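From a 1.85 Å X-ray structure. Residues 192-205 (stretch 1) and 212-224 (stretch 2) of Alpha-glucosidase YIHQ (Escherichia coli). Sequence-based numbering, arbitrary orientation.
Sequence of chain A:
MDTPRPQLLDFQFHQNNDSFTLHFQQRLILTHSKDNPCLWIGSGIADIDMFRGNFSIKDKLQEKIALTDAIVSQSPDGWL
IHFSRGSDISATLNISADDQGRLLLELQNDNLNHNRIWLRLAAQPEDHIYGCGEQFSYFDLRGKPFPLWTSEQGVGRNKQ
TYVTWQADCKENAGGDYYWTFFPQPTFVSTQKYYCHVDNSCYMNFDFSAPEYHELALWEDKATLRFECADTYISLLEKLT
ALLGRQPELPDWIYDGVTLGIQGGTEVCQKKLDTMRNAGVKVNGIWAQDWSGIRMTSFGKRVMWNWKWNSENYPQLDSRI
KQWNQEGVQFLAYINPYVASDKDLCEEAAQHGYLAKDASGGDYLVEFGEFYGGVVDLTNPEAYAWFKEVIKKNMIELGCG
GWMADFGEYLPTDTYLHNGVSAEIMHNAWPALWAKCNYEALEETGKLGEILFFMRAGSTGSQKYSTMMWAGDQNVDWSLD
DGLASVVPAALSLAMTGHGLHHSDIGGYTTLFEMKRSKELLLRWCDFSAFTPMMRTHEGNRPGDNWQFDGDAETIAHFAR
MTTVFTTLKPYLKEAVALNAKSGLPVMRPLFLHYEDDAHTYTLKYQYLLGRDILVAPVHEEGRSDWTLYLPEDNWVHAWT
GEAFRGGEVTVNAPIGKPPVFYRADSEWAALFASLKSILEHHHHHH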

ATOM      1  N   LYS A 192      19.505   7.455  -9.374  1.00 24.57           N
ATOM      2  CA  LYS A 192      18.853   6.651 -10.353  1.00 22.77           C
ATOM      3  C   LYS A 192      19.202   5.157 -10.268  1.00 23.96           C
ATOM      4  O   LYS A 192      19.694   4.513 -11.233  1.00 26.82           O
ATOM      5  CB  LYS A 192      19.026   7.243 -11.775  1.00 27.24           C
ATOM      6  CG  LYS A 192      18.194   8.486 -11.979  1.00 27.03           C
ATOM      7  CD  LYS A 192      18.323   9.024 -13.409  1.00 30.39           C
ATOM      8  CE  LYS A 192      17.483  10.269 -13.606  1.00 34.61           C
ATOM      9  NZ  LYS A 192      17.630  10.695 -15.033  1.00 32.87           N
ATOM     10  N   TYR A 193      19.006   4.602  -9.068  1.00 21.81           N
ATOM     11  CA  TYR A 193      19.074   3.194  -8.866  1.00 21.55           C
ATOM     12  C   TYR A 193      17.952   2.846  -7.899  1.00 22.91           C
ATOM     13  O   TYR A 193      17.453   3.734  -7.197  1.00 22.27           O
ATOM     14  CB  TYR A 193      20.398   2.748  -8.297  1.00 22.80           C
ATOM     15  CG  TYR A 193      20.725   3.180  -6.883  1.00 20.62           C
ATOM     16  CD1 TYR A 193      20.236   2.461  -5.781  1.00 22.09           C
ATOM     17  CD2 TYR A 193      21.540   4.262  -6.617  1.00 21.14           C
ATOM     18  CE1 TYR A 193      20.560   2.850  -4.472  1.00 23.56           C
ATOM     19  CE2 TYR A 193      21.905   4.618  -5.317  1.00 23.38           C
ATOM     20  CZ  TYR A 193      21.361   3.876  -4.228  1.00 25.06           C
ATOM     21  OH  TYR A 193      21.633   4.262  -2.897  1.00 24.00           O
ATOM     22  N   TYR A 194      17.662   1.581  -7.830  1.00 23.47           N
ATOM     23  CA  TYR A 194      16.813   1.058  -6.739  1.00 20.95           C
ATOM     24  C   TYR A 194      17.613   0.073  -5.992  1.00 25.18           C
ATOM     25  O   TYR A 194      18.529  -0.577  -6.565  1.00 24.88           O
ATOM     26  CB  TYR A 194      15.558   0.354  -7.294  1.00 19.17           C
ATOM     27  CG  TYR A 194      15.677  -1.006  -8.045  1.00 22.19           C
ATOM     28  CD1 TYR A 194      15.985  -2.187  -7.380  1.00 27.91           C
ATOM     29  CD2 TYR A 194      15.435  -1.111  -9.418  1.00 23.23           C
ATOM     30  CE1 TYR A 194      16.117  -3.388  -8.076  1.00 31.15           C
ATOM     31  CE2 TYR A 194      15.557  -2.333 -10.102  1.00 25.82           C
ATOM     32  CZ  TYR A 194      15.934  -3.459  -9.428  1.00 28.15           C
ATOM     33  OH  TYR A 194      16.071  -4.714 -10.017  1.00 30.32           O
ATOM     34  N   CYS A 195      17.282  -0.062  -4.706  1.00 22.59           N
ATOM     35  CA  CYS A 195      17.822  -1.144  -3.872  1.00 22.01           C
ATOM     36  C   CYS A 195      16.694  -1.991  -3.298  1.00 23.99           C
ATOM     37  O   CYS A 195      15.762  -1.425  -2.716  1.00 21.86           O
ATOM     38  CB  CYS A 195      18.605  -0.502  -2.765  1.00 20.79           C
ATOM     39  SG  CYS A 195      19.145  -1.643  -1.482  1.00 24.51           S
ATOM     40  N   HIS A 196      16.729  -3.296  -3.519  1.00 21.96           N
ATOM     41  CA  HIS A 196      15.721  -4.222  -3.025  1.00 20.53           C
ATOM     42  C   HIS A 196      16.366  -5.285  -2.117  1.00 24.73           C
ATOM     43  O   HIS A 196      17.378  -5.905  -2.503  1.00 22.66           O
ATOM     44  CB  HIS A 196      15.006  -4.922  -4.152  1.00 20.26           C
ATOM     45  CG  HIS A 196      14.029  -5.945  -3.668  1.00 23.30           C
ATOM     46  ND1 HIS A 196      12.923  -5.603  -2.920  1.00 23.16           N
ATOM     47  CD2 HIS A 196      14.037  -7.300  -3.728  1.00 25.81           C
ATOM     48  CE1 HIS A 196      12.260  -6.695  -2.595  1.00 25.07           C
ATOM     49  NE2 HIS A 196      12.929  -7.746  -3.058  1.00 24.27           N
ATOM     50  N   VAL A 197      15.821  -5.491  -0.927  1.00 20.79           N
ATOM     51  CA  VAL A 197      16.403  -6.421   0.069  1.00 22.39           C
ATOM     52  C   VAL A 197      15.443  -7.621   0.190  1.00 25.07           C
ATOM     53  O   VAL A 197      14.207  -7.486   0.368  1.00 22.48           O
ATOM     54  CB  VAL A 197      16.693  -5.766   1.397  1.00 22.22           C
ATOM     55  CG1 VAL A 197      17.230  -6.748   2.455  1.00 23.63           C
ATOM     56  CG2 VAL A 197      17.627  -4.579   1.271  1.00 23.76           C
ATOM     57  N   ASP A 198      15.982  -8.819   0.093  1.00 23.94           N
ATOM     58  CA  ASP A 198      15.120 -10.000   0.061  1.00 25.99           C
ATOM     59  C   ASP A 198      14.560 -10.342   1.415  1.00 27.85           C
ATOM     60  O   ASP A 198      13.515 -10.980   1.520  1.00 31.73           O
ATOM     61  CB  ASP A 198      15.854 -11.264  -0.429  1.00 32.26           C
ATOM     62  CG  ASP A 198      16.069 -11.284  -1.899  1.00 33.88           C
ATOM     63  OD1 ASP A 198      15.487 -10.496  -2.683  1.00 35.02           O
ATOM     64  OD2 ASP A 198      16.819 -12.178  -2.313  1.00 41.01           O
ATOM     65  N   ASN A 199      15.187  -9.936   2.457  1.00 24.59           N
ATOM     66  CA  ASN A 199      14.723 -10.439   3.756  1.00 25.97           C
ATOM     67  C   ASN A 199      13.289  -9.985   4.147  1.00 26.56           C
ATOM     68  O   ASN A 199      12.801  -8.958   3.647  1.00 25.89           O
ATOM     69  CB  ASN A 199      15.645  -9.850   4.782  1.00 25.18           C
ATOM     70  CG  ASN A 199      17.113 -10.220   4.575  1.00 30.42           C
ATOM     71  OD1 ASN A 199      17.677 -10.008   3.484  1.00 26.51           O
ATOM     72  ND2 ASN A 199      17.751 -10.702   5.687  1.00 30.79           N
ATOM     73  N   SER A 200      12.678 -10.661   5.107  1.00 23.47           N
ATOM     74  CA  SER A 200      11.381 -10.226   5.694  1.00 24.52           C
ATOM     75  C   SER A 200      11.443 -10.011   7.193  1.00 23.95           C
ATOM     76  O   SER A 200      10.442  -9.774   7.844  1.00 24.65           O
ATOM     77  CB  SER A 200      10.271 -11.185   5.289  1.00 25.73           C
ATOM     78  OG  SER A 200      10.501 -12.429   5.917  1.00 26.27           O
ATOM     79  N   CYS A 201      12.630 -10.062   7.780  1.00 21.55           N
ATOM     80  CA  CYS A 201      12.840  -9.684   9.162  1.00 21.19           C
ATOM     81  C   CYS A 201      12.535  -8.228   9.429  1.00 21.85           C
ATOM     82  O   CYS A 201      12.431  -7.452   8.457  1.00 20.59           O
ATOM     83  CB  CYS A 201      14.300  -9.999   9.590  1.00 22.03           C
ATOM     84  SG  CYS A 201      15.533  -9.128   8.574  1.00 24.57           S
ATOM     85  N   TYR A 202      12.422  -7.825  10.718  1.00 21.84           N
ATOM     86  CA  TYR A 202      12.444  -6.414  11.084  1.00 19.79           C
ATOM     87  C   TYR A 202      13.622  -5.739  10.425  1.00 22.35           C
ATOM     88  O   TYR A 202      14.738  -6.308  10.445  1.00 21.28           O
ATOM     89  CB  TYR A 202      12.525  -6.244  12.575  1.00 20.65           C
ATOM     90  CG  TYR A 202      12.563  -4.802  12.997  1.00 19.11           C
ATOM     91  CD1 TYR A 202      13.750  -4.118  13.056  1.00 19.84           C
ATOM     92  CD2 TYR A 202      11.355  -4.046  13.224  1.00 21.14           C
ATOM     93  CE1 TYR A 202      13.816  -2.807  13.440  1.00 19.95           C
ATOM     94  CE2 TYR A 202      11.431  -2.705  13.604  1.00 22.04           C
ATOM     95  CZ  TYR A 202      12.648  -2.097  13.703  1.00 22.72           C
ATOM     96  OH  TYR A 202      12.700  -0.800  14.118  1.00 23.67           O
ATOM     97  N   MET A 203      13.410  -4.552   9.855  1.00 18.02           N
ATOM     98  CA  MET A 203      14.518  -3.722   9.324  1.00 21.16           C
ATOM     99  C   MET A 203      14.204  -2.294   9.647  1.00 21.07           C
ATOM    100  O   MET A 203      13.077  -1.966   9.907  1.00 19.55           O
ATOM    101  CB  MET A 203      14.634  -3.927   7.798  1.00 19.99           C
ATOM    102  CG  MET A 203      15.155  -5.287   7.423  1.00 23.02           C
ATOM    103  SD  MET A 203      15.368  -5.476   5.615  1.00 25.17           S
ATOM    104  CE  MET A 203      14.050  -6.524   5.316  1.00 24.46           C
ATOM    105  N   ASN A 204      15.207  -1.452   9.655  1.00 20.23           N
ATOM    106  CA  ASN A 204      15.095  -0.069   9.832  1.00 20.10           C
ATOM    107  C   ASN A 204      15.999   0.587   8.791  1.00 21.51           C
ATOM    108  O   ASN A 204      17.224   0.372   8.808  1.00 21.74           O
ATOM    109  CB  ASN A 204      15.541   0.371  11.229  1.00 21.97           C
ATOM    110  CG  ASN A 204      15.290   1.857  11.465  1.00 29.62           C
ATOM    111  OD1 ASN A 204      15.392   2.653  10.571  1.00 36.69           O
ATOM    112  ND2 ASN A 204      15.008   2.218  12.664  1.00 34.17           N
ATOM    113  N   PHE A 205      15.415   1.364   7.919  1.00 19.69           N
ATOM    114  CA  PHE A 205      16.163   2.067   6.826  1.00 20.30           C
ATOM    115  C   PHE A 205      16.334   3.487   7.214  1.00 22.20           C
ATOM    116  O   PHE A 205      15.342   4.227   7.293  1.00 20.84           O
ATOM    117  CB  PHE A 205      15.448   1.903   5.472  1.00 22.06           C
ATOM    118  CG  PHE A 205      15.639   0.580   4.756  1.00 22.65           C
ATOM    119  CD1 PHE A 205      16.054  -0.583   5.403  1.00 22.69           C
ATOM    120  CD2 PHE A 205      15.265   0.483   3.433  1.00 21.28           C
ATOM    121  CE1 PHE A 205      16.163  -1.755   4.713  1.00 23.13           C
ATOM    122  CE2 PHE A 205      15.441  -0.705   2.716  1.00 22.26           C
ATOM    123  CZ  PHE A 205      15.855  -1.834   3.361  1.00 22.61           C
ATOM    124  N   TYR A 212      25.584   8.855   4.045  1.00 24.21           N
ATOM    125  CA  TYR A 212      25.334   7.470   3.911  1.00 23.89           C
ATOM    126  C   TYR A 212      23.872   7.117   4.334  1.00 21.59           C
ATOM    127  O   TYR A 212      23.262   7.788   5.133  1.00 20.71           O
ATOM    128  CB  TYR A 212      26.345   6.621   4.753  1.00 25.58           C
ATOM    129  CG  TYR A 212      26.301   6.969   6.191  1.00 23.96           C
ATOM    130  CD1 TYR A 212      25.364   6.322   7.040  1.00 27.76           C
ATOM    131  CD2 TYR A 212      27.122   7.955   6.735  1.00 26.08           C
ATOM    132  CE1 TYR A 212      25.263   6.657   8.357  1.00 26.28           C
ATOM    133  CE2 TYR A 212      27.042   8.302   8.097  1.00 28.20           C
ATOM    134  CZ  TYR A 212      26.104   7.606   8.889  1.00 28.94           C
ATOM    135  OH  TYR A 212      25.905   7.853  10.171  1.00 30.39           O
ATOM    136  N   HIS A 213      23.401   6.053   3.755  1.00 20.93           N
ATOM    137  CA  HIS A 213      22.138   5.408   4.222  1.00 20.98           C
ATOM    138  C   HIS A 213      22.546   4.262   5.146  1.00 22.92           C
ATOM    139  O   HIS A 213      23.520   3.564   4.832  1.00 24.73           O
ATOM    140  CB  HIS A 213      21.420   4.832   3.038  1.00 21.11           C
ATOM    141  CG  HIS A 213      21.182   5.828   1.942  1.00 23.01           C
ATOM    142  ND1 HIS A 213      20.841   7.136   2.171  1.00 23.59           N
ATOM    143  CD2 HIS A 213      21.277   5.690   0.609  1.00 24.42           C
ATOM    144  CE1 HIS A 213      20.703   7.757   1.026  1.00 22.45           C
ATOM    145  NE2 HIS A 213      20.980   6.906   0.054  1.00 24.72           N
ATOM    146  N   GLU A 214      21.831   4.020   6.219  1.00 21.45           N
ATOM    147  CA  GLU A 214      22.218   2.874   7.067  1.00 21.84           C
ATOM    148  C   GLU A 214      21.020   1.981   7.155  1.00 23.79           C
ATOM    149  O   GLU A 214      19.912   2.420   7.603  1.00 21.59           O
ATOM    150  CB  GLU A 214      22.599   3.341   8.470  1.00 24.23           C
ATOM    151  CG  GLU A 214      23.089   2.144   9.354  1.00 26.97           C
ATOM    152  CD  GLU A 214      23.750   2.606  10.623  1.00 30.13           C
ATOM    153  OE1 GLU A 214      23.008   2.913  11.579  1.00 36.48           O
ATOM    154  OE2 GLU A 214      24.983   2.737  10.669  1.00 35.81           O
ATOM    155  N   LEU A 215      21.221   0.741   6.764  1.00 19.34           N
ATOM    156  CA  LEU A 215      20.225  -0.284   6.738  1.00 21.53           C
ATOM    157  C   LEU A 215      20.502  -1.262   7.870  1.00 25.23           C
ATOM    158  O   LEU A 215      21.553  -1.967   7.860  1.00 22.12           O
ATOM    159  CB  LEU A 215      20.281  -0.998   5.434  1.00 21.65           C
ATOM    160  CG  LEU A 215      20.320  -0.141   4.145  1.00 25.38           C
ATOM    161  CD1 LEU A 215      20.201  -1.093   2.974  1.00 26.96           C
ATOM    162  CD2 LEU A 215      19.237   0.860   4.105  1.00 25.42           C
ATOM    163  N   ALA A 216      19.581  -1.320   8.809  1.00 19.97           N
ATOM    164  CA  ALA A 216      19.629  -2.232   9.938  1.00 21.63           C
ATOM    165  C   ALA A 216      18.709  -3.421   9.721  1.00 26.65           C
ATOM    166  O   ALA A 216      17.517  -3.247   9.369  1.00 21.70           O
ATOM    167  CB  ALA A 216      19.328  -1.527  11.216  1.00 23.92           C
ATOM    168  N   LEU A 217      19.263  -4.636   9.877  1.00 21.26           N
ATOM    169  CA  LEU A 217      18.494  -5.846   9.751  1.00 23.11           C
ATOM    170  C   LEU A 217      18.570  -6.684  11.039  1.00 24.36           C
ATOM    171  O   LEU A 217      19.646  -6.805  11.664  1.00 24.48           O
ATOM    172  CB  LEU A 217      18.950  -6.749   8.588  1.00 26.88           C
ATOM    173  CG  LEU A 217      18.934  -6.230   7.178  1.00 29.85           C
ATOM    174  CD1 LEU A 217      20.206  -5.543   6.870  1.00 30.34           C
ATOM    175  CD2 LEU A 217      18.707  -7.383   6.234  1.00 31.11           C
ATOM    176  N   TRP A 218      17.445  -7.294  11.406  1.00 20.19           N
ATOM    177  CA  TRP A 218      17.407  -8.238  12.526  1.00 23.20           C
ATOM    178  C   TRP A 218      17.530  -9.637  11.984  1.00 21.09           C
ATOM    179  O   TRP A 218      16.606 -10.463  12.077  1.00 22.93           O
ATOM    180  CB  TRP A 218      16.146  -8.069  13.344  1.00 23.79           C
ATOM    181  CG  TRP A 218      16.159  -6.805  14.099  1.00 23.68           C
ATOM    182  CD1 TRP A 218      16.999  -5.772  13.914  1.00 25.06           C
ATOM    183  CD2 TRP A 218      15.195  -6.369  15.087  1.00 22.90           C
ATOM    184  NE1 TRP A 218      16.728  -4.773  14.803  1.00 24.79           N
ATOM    185  CE2 TRP A 218      15.583  -5.100  15.499  1.00 26.71           C
ATOM    186  CE3 TRP A 218      14.092  -6.972  15.701  1.00 25.33           C
ATOM    187  CZ2 TRP A 218      14.902  -4.396  16.504  1.00 28.86           C
ATOM    188  CZ3 TRP A 218      13.389  -6.259  16.689  1.00 26.92           C
ATOM    189  CH2 TRP A 218      13.808  -5.004  17.086  1.00 26.67           C
ATOM    190  N   GLU A 219      18.654  -9.921  11.358  1.00 23.93           N
ATOM    191  CA  GLU A 219      18.934 -11.253  10.856  1.00 22.57           C
ATOM    192  C   GLU A 219      20.470 -11.382  10.741  1.00 23.31           C
ATOM    193  O   GLU A 219      21.194 -10.400  10.854  1.00 21.67           O
ATOM    194  CB  GLU A 219      18.279 -11.526   9.512  1.00 25.07           C
ATOM    195  CG  GLU A 219      17.922 -12.979   9.277  1.00 28.22           C
ATOM    196  CD  GLU A 219      16.902 -13.229   8.198  1.00 33.78           C
ATOM    197  OE1 GLU A 219      16.174 -12.299   7.710  1.00 31.64           O
ATOM    198  OE2 GLU A 219      16.816 -14.413   7.813  1.00 33.07           O
ATOM    199  N   ASP A 220      20.918 -12.628  10.641  1.00 23.09           N
ATOM    200  CA  ASP A 220      22.314 -12.968  10.443  1.00 24.67           C
ATOM    201  C   ASP A 220      22.763 -13.029   9.041  1.00 28.13           C
ATOM    202  O   ASP A 220      23.971 -13.266   8.782  1.00 24.32           O
ATOM    203  CB  ASP A 220      22.530 -14.369  11.082  1.00 25.77           C
ATOM    204  CG  ASP A 220      21.757 -15.452  10.328  1.00 33.10           C
ATOM    205  OD1 ASP A 220      20.513 -15.423  10.345  1.00 32.10           O
ATOM    206  OD2 ASP A 220      22.358 -16.252   9.601  1.00 34.39           O
ATOM    207  N   LYS A 221      21.863 -12.785   8.075  1.00 28.19           N
ATOM    208  CA  LYS A 221      22.236 -12.756   6.687  1.00 27.32           C
ATOM    209  C   LYS A 221      21.418 -11.693   5.992  1.00 30.96           C
ATOM    210  O   LYS A 221      20.352 -11.290   6.485  1.00 28.25           O
ATOM    211  CB  LYS A 221      21.967 -14.113   6.058  1.00 33.96           C
ATOM    212  CG  LYS A 221      20.496 -14.497   5.828  1.00 39.09           C
ATOM    213  CD  LYS A 221      20.262 -16.011   5.658  1.00 53.21           C
ATOM    214  CE  LYS A 221      19.343 -16.402   4.501  1.00 60.66           C
ATOM    215  NZ  LYS A 221      17.927 -15.920   4.536  1.00 74.11           N
ATOM    216  N   ALA A 222      21.915 -11.222   4.867  1.00 27.85           N
ATOM    217  CA  ALA A 222      21.155 -10.273   4.041  1.00 30.07           C
ATOM    218  C   ALA A 222      21.481 -10.423   2.588  1.00 31.58           C
ATOM    219  O   ALA A 222      22.648 -10.640   2.228  1.00 30.00           O
ATOM    220  CB  ALA A 222      21.476  -8.895   4.494  1.00 25.21           C
ATOM    221  N   THR A 223      20.479 -10.247   1.740  1.00 29.62           N
ATOM    222  CA  THR A 223      20.681 -10.215   0.303  1.00 26.98           C
ATOM    223  C   THR A 223      20.056  -8.946  -0.256  1.00 27.53           C
ATOM    224  O   THR A 223      18.829  -8.748  -0.063  1.00 24.29           O
ATOM    225  CB  THR A 223      19.974 -11.391  -0.330  1.00 28.77           C
ATOM    226  OG1 THR A 223      20.555 -12.618   0.182  1.00 36.48           O
ATOM    227  CG2 THR A 223      20.129 -11.327  -1.818  1.00 31.87           C
ATOM    228  N   LEU A 224      20.871  -8.136  -0.916  1.00 24.72           N
ATOM    229  CA  LEU A 224      20.441  -6.864  -1.502  1.00 23.66           C
ATOM    230  C   LEU A 224      20.716  -6.874  -3.014  1.00 27.59           C
ATOM    231  O   LEU A 224      21.771  -7.329  -3.447  1.00 23.91           O
ATOM    232  CB  LEU A 224      21.236  -5.704  -0.908  1.00 22.95           C
ATOM    233  CG  LEU A 224      21.282  -5.566   0.599  1.00 26.05           C
ATOM    234  CD1 LEU A 224      22.397  -6.443   1.204  1.00 28.85           C
ATOM    235  CD2 LEU A 224      21.431  -4.106   1.003  1.00 27.52           C
TER
HETATM  236  O   HOH W   1      14.199 -12.819   6.063  1.00 29.36           O

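The two stretches pair as antiparallel strands in two separate ladders, whose register shifts by one residue across the intervening loops. In the first ladder, Asn 204 N donates to Ala 216 O and Ala 216 N to Asn 204 O, each at 2.9 Å, and Trp 218 N extends the pairing to Tyr 202 O at 3.0 Å. In the second, Val 197 lies against Leu 224, and Asp 198 N donates to Thr 223 O (2.9 Å).

Between the ladders, the side chain of Asn 199 fills the gap. Its ND2 donates to Lys 221 O (2.8 Å) and Glu 219 OE1 (3.0 Å), while its OD1 accepts a weak bond from Thr 223 N (3.3 Å), so the side-chain amide bonds directly to backbone groups of the second stretch. A water oxygen accepts from Ser 200 N (2.8 Å) and donates to Glu 219 OE1 (2.6 Å).

Val 197, Met 203, Phe 205, Leu 215, Leu 217 and Leu 224 share one face of the sheet. Leu 217 CD2 is the bump that links the ladders, lodging in a hollow lined by Asn 199 ND2 (3.5 Å), Met 203 SD (3.9 Å) and Val 197 CG1 (4.1 Å). Leu 215 CD2 sits over the face of the Phe 205 ring, 3.8 Å from its centroid, a CH-pi contact. Beyond the strand pairing, the Tyr 202 and Trp 218 rings meet obliquely, with Tyr 202 CD1 3.2 Å from Trp 218 CE2.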